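Side-chain contacts in uncharacterized protein (Bacteroides ovatus CL02T12C04, PDB 6PTM), which probably acts as an exo-carrageenase of glycoside hydrolase family 42, trimming carrageenan chains from an end by hydrolysis: residues 80-85 against 122-127; 110-115 against 481-486. All blocks are in the same frame, centred on the assembly; numbering follows the deposited sequence.

Contact 1 (80-85 against 122-127); sequences IFMGYA and QEIIEM
Tyr84 OH is hydrogen-bonded by both Tyr184 OH and Trp509 NE1 on one flank of helix 69-90, while another flank of the same helix carries Phe81 and Met82 against Ile124. The arrangement is antiparallel helix-helix packing within the N-terminal helical region, where helix 109-139 runs back alongside helix 69-90. Within residues 122-127 a single methyl, Ile124 CD1, makes the contact to residues 80-85. Ile124 keeps CG1 beside its backbone N and swings CD1 out nearly straight (chi2 168°), so that the methyl reaches the backbone of the partner helix. There CD1 lies 3.6 Å from Met82 SD and 3.8 Å from Phe81 CB, and it also comes within 3.8 Å of Met82 N. With Met82 CG beside the backbone N (chi1 -74°) and a bend at chi2, SD is set against the methyl; the bend at chi3 turns only CE. Beyond this contact Met82 also packs on Ala47, Ser48 and Ile51, so helix 44-63 meets this side chain too.

Phe81 offers Ile124 its CB, and its ring leads off toward Pro534 at the start of helix 534-549. Tyr84 CD2 sits 3.8 Å above one face of the Phe81 ring, displaced toward the rim, and Ile80 CG2 lies 3.4 Å above a face of the Tyr84 ring. Farther from the seam, Glu123 pairs with Arg535 in a salt bridge. One turn of helix 109-139 is spanned by a side-chain bond of 3.0 Å from Gln122 NE2 to Glu126 OE2; the acceptor lies almost in the amide plane, but the N-H meets OE2 from 45° above the carboxylate plane.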
# COMPACT_ATOMS: atom_id res chain seq x y z
N ILE A 80 -0.80 -24.87 -15.14
CA ILE A 80 -1.79 -24.79 -14.03
C ILE A 80 -3.17 -24.45 -14.61
O ILE A 80 -4.14 -25.10 -14.23
CB ILE A 80 -1.35 -23.78 -12.95
CG1 ILE A 80 -0.13 -24.32 -12.18
CG2 ILE A 80 -2.51 -23.45 -12.02
CD1 ILE A 80 0.50 -23.31 -11.24
N PHE A 81 -3.23 -23.46 -15.50
CA PHE A 81 -4.54 -22.92 -15.96
C PHE A 81 -5.14 -23.86 -17.00
O PHE A 81 -6.33 -23.69 -17.27
CB PHE A 81 -4.42 -21.50 -16.48
CG PHE A 81 -4.63 -20.50 -15.37
CD1 PHE A 81 -3.56 -20.08 -14.58
CD2 PHE A 81 -5.90 -20.03 -15.08
CE1 PHE A 81 -3.77 -19.15 -13.57
CE2 PHE A 81 -6.10 -19.11 -14.07
CZ PHE A 81 -5.04 -18.68 -13.31
N MET A 82 -4.36 -24.76 -17.59
CA MET A 82 -4.97 -25.77 -18.48
C MET A 82 -5.85 -26.64 -17.57
O MET A 82 -6.98 -26.95 -17.96
CB MET A 82 -3.94 -26.62 -19.22
CG MET A 82 -3.24 -25.88 -20.34
SD MET A 82 -4.38 -25.31 -21.63
CE MET A 82 -4.67 -26.88 -22.47
N GLY A 83 -5.35 -27.03 -16.39
CA GLY A 83 -6.15 -27.85 -15.47
C GLY A 83 -7.33 -27.06 -14.93
O GLY A 83 -8.43 -27.65 -14.77
N TYR A 84 -7.15 -25.76 -14.69
CA TYR A 84 -8.26 -24.92 -14.19
C TYR A 84 -9.34 -24.81 -15.28
O TYR A 84 -10.54 -24.91 -14.94
CB TYR A 84 -7.75 -23.55 -13.74
CG TYR A 84 -6.90 -23.57 -12.49
CD1 TYR A 84 -6.69 -24.72 -11.75
CD2 TYR A 84 -6.34 -22.39 -12.02
CE1 TYR A 84 -5.93 -24.70 -10.59
CE2 TYR A 84 -5.58 -22.36 -10.86
CZ TYR A 84 -5.38 -23.51 -10.13
OH TYR A 84 -4.64 -23.47 -8.98
N ALA A 85 -8.94 -24.62 -16.55
CA ALA A 85 -9.86 -24.52 -17.69
C ALA A 85 -10.62 -25.85 -17.84
O ALA A 85 -11.83 -25.80 -18.13
CB ALA A 85 -9.13 -24.17 -18.94
N GLN A 122 -7.25 -19.33 -24.59
CA GLN A 122 -6.81 -18.31 -25.55
C GLN A 122 -5.77 -17.42 -24.86
O GLN A 122 -4.77 -17.03 -25.55
CB GLN A 122 -7.98 -17.51 -26.12
CG GLN A 122 -7.54 -16.54 -27.20
CD GLN A 122 -6.91 -17.22 -28.40
OE1 GLN A 122 -7.31 -18.31 -28.82
NE2 GLN A 122 -5.92 -16.57 -28.97
N GLU A 123 -5.97 -17.09 -23.58
CA GLU A 123 -4.98 -16.31 -22.79
C GLU A 123 -3.68 -17.11 -22.74
O GLU A 123 -2.64 -16.51 -22.91
CB GLU A 123 -5.52 -16.00 -21.40
CG GLU A 123 -6.64 -14.99 -21.46
CD GLU A 123 -6.17 -13.62 -21.88
OE1 GLU A 123 -5.40 -12.99 -21.10
OE2 GLU A 123 -6.60 -13.16 -22.96
N ILE A 124 -3.74 -18.43 -22.54
CA ILE A 124 -2.51 -19.28 -22.52
C ILE A 124 -1.82 -19.21 -23.90
O ILE A 124 -0.60 -19.10 -23.92
CB ILE A 124 -2.87 -20.71 -22.11
CG1 ILE A 124 -3.33 -20.75 -20.64
CG2 ILE A 124 -1.72 -21.65 -22.40
CD1 ILE A 124 -3.99 -22.06 -20.22
N ILE A 125 -2.58 -19.22 -25.00
CA ILE A 125 -2.03 -19.21 -26.40
C ILE A 125 -1.30 -17.87 -26.62
O ILE A 125 -0.14 -17.90 -27.12
CB ILE A 125 -3.13 -19.48 -27.43
CG1 ILE A 125 -3.66 -20.92 -27.35
CG2 ILE A 125 -2.67 -19.13 -28.86
CD1 ILE A 125 -5.04 -21.11 -27.99
N GLU A 126 -1.91 -16.76 -26.21
CA GLU A 126 -1.28 -15.41 -26.34
C GLU A 126 0.02 -15.42 -25.53
O GLU A 126 1.06 -14.95 -26.04
CB GLU A 126 -2.18 -14.31 -25.79
CG GLU A 126 -3.55 -14.24 -26.43
CD GLU A 126 -3.59 -13.71 -27.85
OE1 GLU A 126 -2.56 -13.16 -28.29
OE2 GLU A 126 -4.65 -13.84 -28.50
N MET A 127 -0.03 -15.96 -24.31
CA MET A 127 1.11 -15.96 -23.38
C MET A 127 2.24 -16.85 -23.93
O MET A 127 3.42 -16.46 -23.83
CB MET A 127 0.64 -16.46 -22.01
CG MET A 127 1.74 -16.57 -21.00
SD MET A 127 1.11 -16.67 -19.29
CE MET A 127 0.28 -18.26 -19.35

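Contact 2 (110-115 against 481-486); sequences EKYAKL and DLYQTK
The turn from Asp481 to Gln484 brings Leu482 and Tyr483 up to Tyr112 and Leu115 of helix 109-139. At its start Asp481 closes an Asx turn: OD1 accepts from Tyr483 N at 2.9 Å, met from well above the carboxylate plane with a bent N-H...O angle of 143°. A second bond, from Gln484 N to Asp481 O at 3.1 Å, closes the type I beta turn, so Asp481 receives Tyr483 N on its side chain and Gln484 N on its backbone carbonyl.

Leu482 is the buried one. With CG anti to the backbone N (chi1 -175°), it sends CD2 to the edge of the Tyr112 ring, near the ring plane and 4.2 Å from Tyr112 CD2. The same methyl lies 4.2 Å from Leu115 CD1, so it touches both helix residues. Leu115 also lays its other methyl, CD2, over one face of the Tyr112 ring, toward the rim. The Leu482 backbone is tied down as well, its N to Tyr105 OH and its O to Gln533 NE2.

Tyr483 comes next, more exposed, with its hydroxyl the part that reaches the helix: OH stands 4.2 Å from Tyr112 CE2, on an oblique approach. Gln484, which does not meet the helix, gives NE2 to Leu474 O and Tyr479 OH. Thr485 then N-caps helix 486-498, its OG1 taking Tyr488 N. Joining strand 466-471 to that helix, the segment belongs to a beta-to-alpha loop of a TIM barrel, the class of connection that rims the catalytic face in GH42 enzymes.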
# COMPACT_ATOMS: atom_id res chain seq x y z
N GLU A 110 -24.68 -17.28 -17.84
CA GLU A 110 -24.66 -18.60 -18.55
C GLU A 110 -23.64 -18.49 -19.69
O GLU A 110 -22.81 -19.39 -19.84
CB GLU A 110 -26.05 -19.05 -19.03
N LYS A 111 -23.65 -17.38 -20.44
CA LYS A 111 -22.73 -17.16 -21.58
C LYS A 111 -21.29 -17.13 -21.05
O LYS A 111 -20.40 -17.74 -21.70
CB LYS A 111 -22.98 -15.82 -22.26
CG LYS A 111 -23.94 -15.78 -23.45
CD LYS A 111 -23.91 -14.37 -24.07
CE LYS A 111 -24.66 -14.19 -25.37
NZ LYS A 111 -26.09 -13.87 -25.15
N TYR A 112 -21.06 -16.43 -19.94
CA TYR A 112 -19.70 -16.22 -19.36
C TYR A 112 -19.15 -17.56 -18.89
O TYR A 112 -18.00 -17.82 -19.14
CB TYR A 112 -19.70 -15.16 -18.26
CG TYR A 112 -19.43 -13.81 -18.85
CD1 TYR A 112 -20.48 -12.97 -19.20
CD2 TYR A 112 -18.14 -13.43 -19.16
CE1 TYR A 112 -20.23 -11.74 -19.79
CE2 TYR A 112 -17.88 -12.20 -19.75
CZ TYR A 112 -18.93 -11.36 -20.05
OH TYR A 112 -18.67 -10.16 -20.63
N ALA A 113 -19.97 -18.39 -18.25
CA ALA A 113 -19.54 -19.69 -17.73
C ALA A 113 -19.17 -20.59 -18.93
O ALA A 113 -18.15 -21.33 -18.86
CB ALA A 113 -20.61 -20.27 -16.86
N LYS A 114 -19.90 -20.46 -20.03
CA LYS A 114 -19.63 -21.26 -21.25
C LYS A 114 -18.33 -20.80 -21.91
O LYS A 114 -17.61 -21.65 -22.36
CB LYS A 114 -20.81 -21.17 -22.22
CG LYS A 114 -22.02 -21.97 -21.78
CD LYS A 114 -22.93 -22.26 -22.95
CE LYS A 114 -24.06 -23.21 -22.61
NZ LYS A 114 -25.09 -22.51 -21.83
N LEU A 115 -18.05 -19.50 -21.98
CA LEU A 115 -16.90 -18.99 -22.77
C LEU A 115 -15.61 -19.00 -21.91
O LEU A 115 -14.53 -18.98 -22.51
CB LEU A 115 -17.23 -17.60 -23.33
CG LEU A 115 -17.29 -16.43 -22.34
CD1 LEU A 115 -15.91 -15.89 -22.01
CD2 LEU A 115 -18.15 -15.31 -22.93
N ASP A 481 -12.84 -7.14 -14.18
CA ASP A 481 -12.72 -7.11 -15.66
C ASP A 481 -12.02 -8.40 -16.06
O ASP A 481 -10.79 -8.53 -15.81
CB ASP A 481 -11.97 -5.86 -16.13
CG ASP A 481 -11.78 -5.83 -17.64
OD1 ASP A 481 -12.35 -6.73 -18.31
OD2 ASP A 481 -11.04 -4.94 -18.14
N LEU A 482 -12.75 -9.31 -16.71
CA LEU A 482 -12.19 -10.62 -17.16
C LEU A 482 -10.99 -10.33 -18.08
O LEU A 482 -10.00 -11.11 -18.02
CB LEU A 482 -13.28 -11.44 -17.85
CG LEU A 482 -12.88 -12.86 -18.26
CD1 LEU A 482 -12.45 -13.69 -17.05
CD2 LEU A 482 -13.99 -13.57 -19.04
N TYR A 483 -11.06 -9.25 -18.87
CA TYR A 483 -10.10 -8.86 -19.95
C TYR A 483 -9.00 -7.93 -19.41
O TYR A 483 -8.26 -7.31 -20.18
CB TYR A 483 -10.85 -8.23 -21.13
CG TYR A 483 -12.01 -9.08 -21.61
CD1 TYR A 483 -11.84 -10.44 -21.86
CD2 TYR A 483 -13.29 -8.56 -21.76
CE1 TYR A 483 -12.89 -11.26 -22.26
CE2 TYR A 483 -14.35 -9.36 -22.18
CZ TYR A 483 -14.15 -10.71 -22.44
OH TYR A 483 -15.19 -11.49 -22.87
N GLN A 484 -8.86 -7.85 -18.09
CA GLN A 484 -7.78 -7.05 -17.48
C GLN A 484 -6.48 -7.38 -18.23
O GLN A 484 -6.23 -8.59 -18.51
CB GLN A 484 -7.73 -7.37 -15.97
CG GLN A 484 -6.80 -6.44 -15.21
CD GLN A 484 -6.81 -6.73 -13.72
OE1 GLN A 484 -6.29 -7.76 -13.27
NE2 GLN A 484 -7.35 -5.80 -12.96
N THR A 485 -5.69 -6.37 -18.58
CA THR A 485 -4.48 -6.55 -19.41
C THR A 485 -3.24 -6.84 -18.57
O THR A 485 -3.09 -6.32 -17.44
CB THR A 485 -4.28 -5.36 -20.35
OG1 THR A 485 -3.92 -4.19 -19.61
CG2 THR A 485 -5.53 -5.13 -21.19
N LYS A 486 -2.31 -7.60 -19.13
CA LYS A 486 -1.01 -7.77 -18.45
C LYS A 486 -0.35 -6.38 -18.31
O LYS A 486 0.40 -6.23 -17.35
CB LYS A 486 -0.15 -8.76 -19.21
CG LYS A 486 0.36 -8.32 -20.57
CD LYS A 486 0.94 -9.51 -21.27
CE LYS A 486 2.06 -9.20 -22.23
NZ LYS A 486 1.54 -8.38 -23.34

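Contacts 1 and 2 use successive parts of helix 109-139: residues 110-115 meet the barrel loop and 122-127 meet helix 69-90. Their centres are 13 Å apart and their nearest atoms about 5 Å apart, without touching. Between the two parts of the helix, Phe119 meets the Tyr483 ring of contact 2, while the Phe81 and Ala85 side chains of contact 1 touch Glu120. Helix 534-549 is a second common neighbour, touched by the side chain of Phe81 and, at Ile536, by that of Gln484. Together the contacts join the N-terminal helices to one another and to the barrel. The structure is an apo form, so neither contact can be related to a bound substrate.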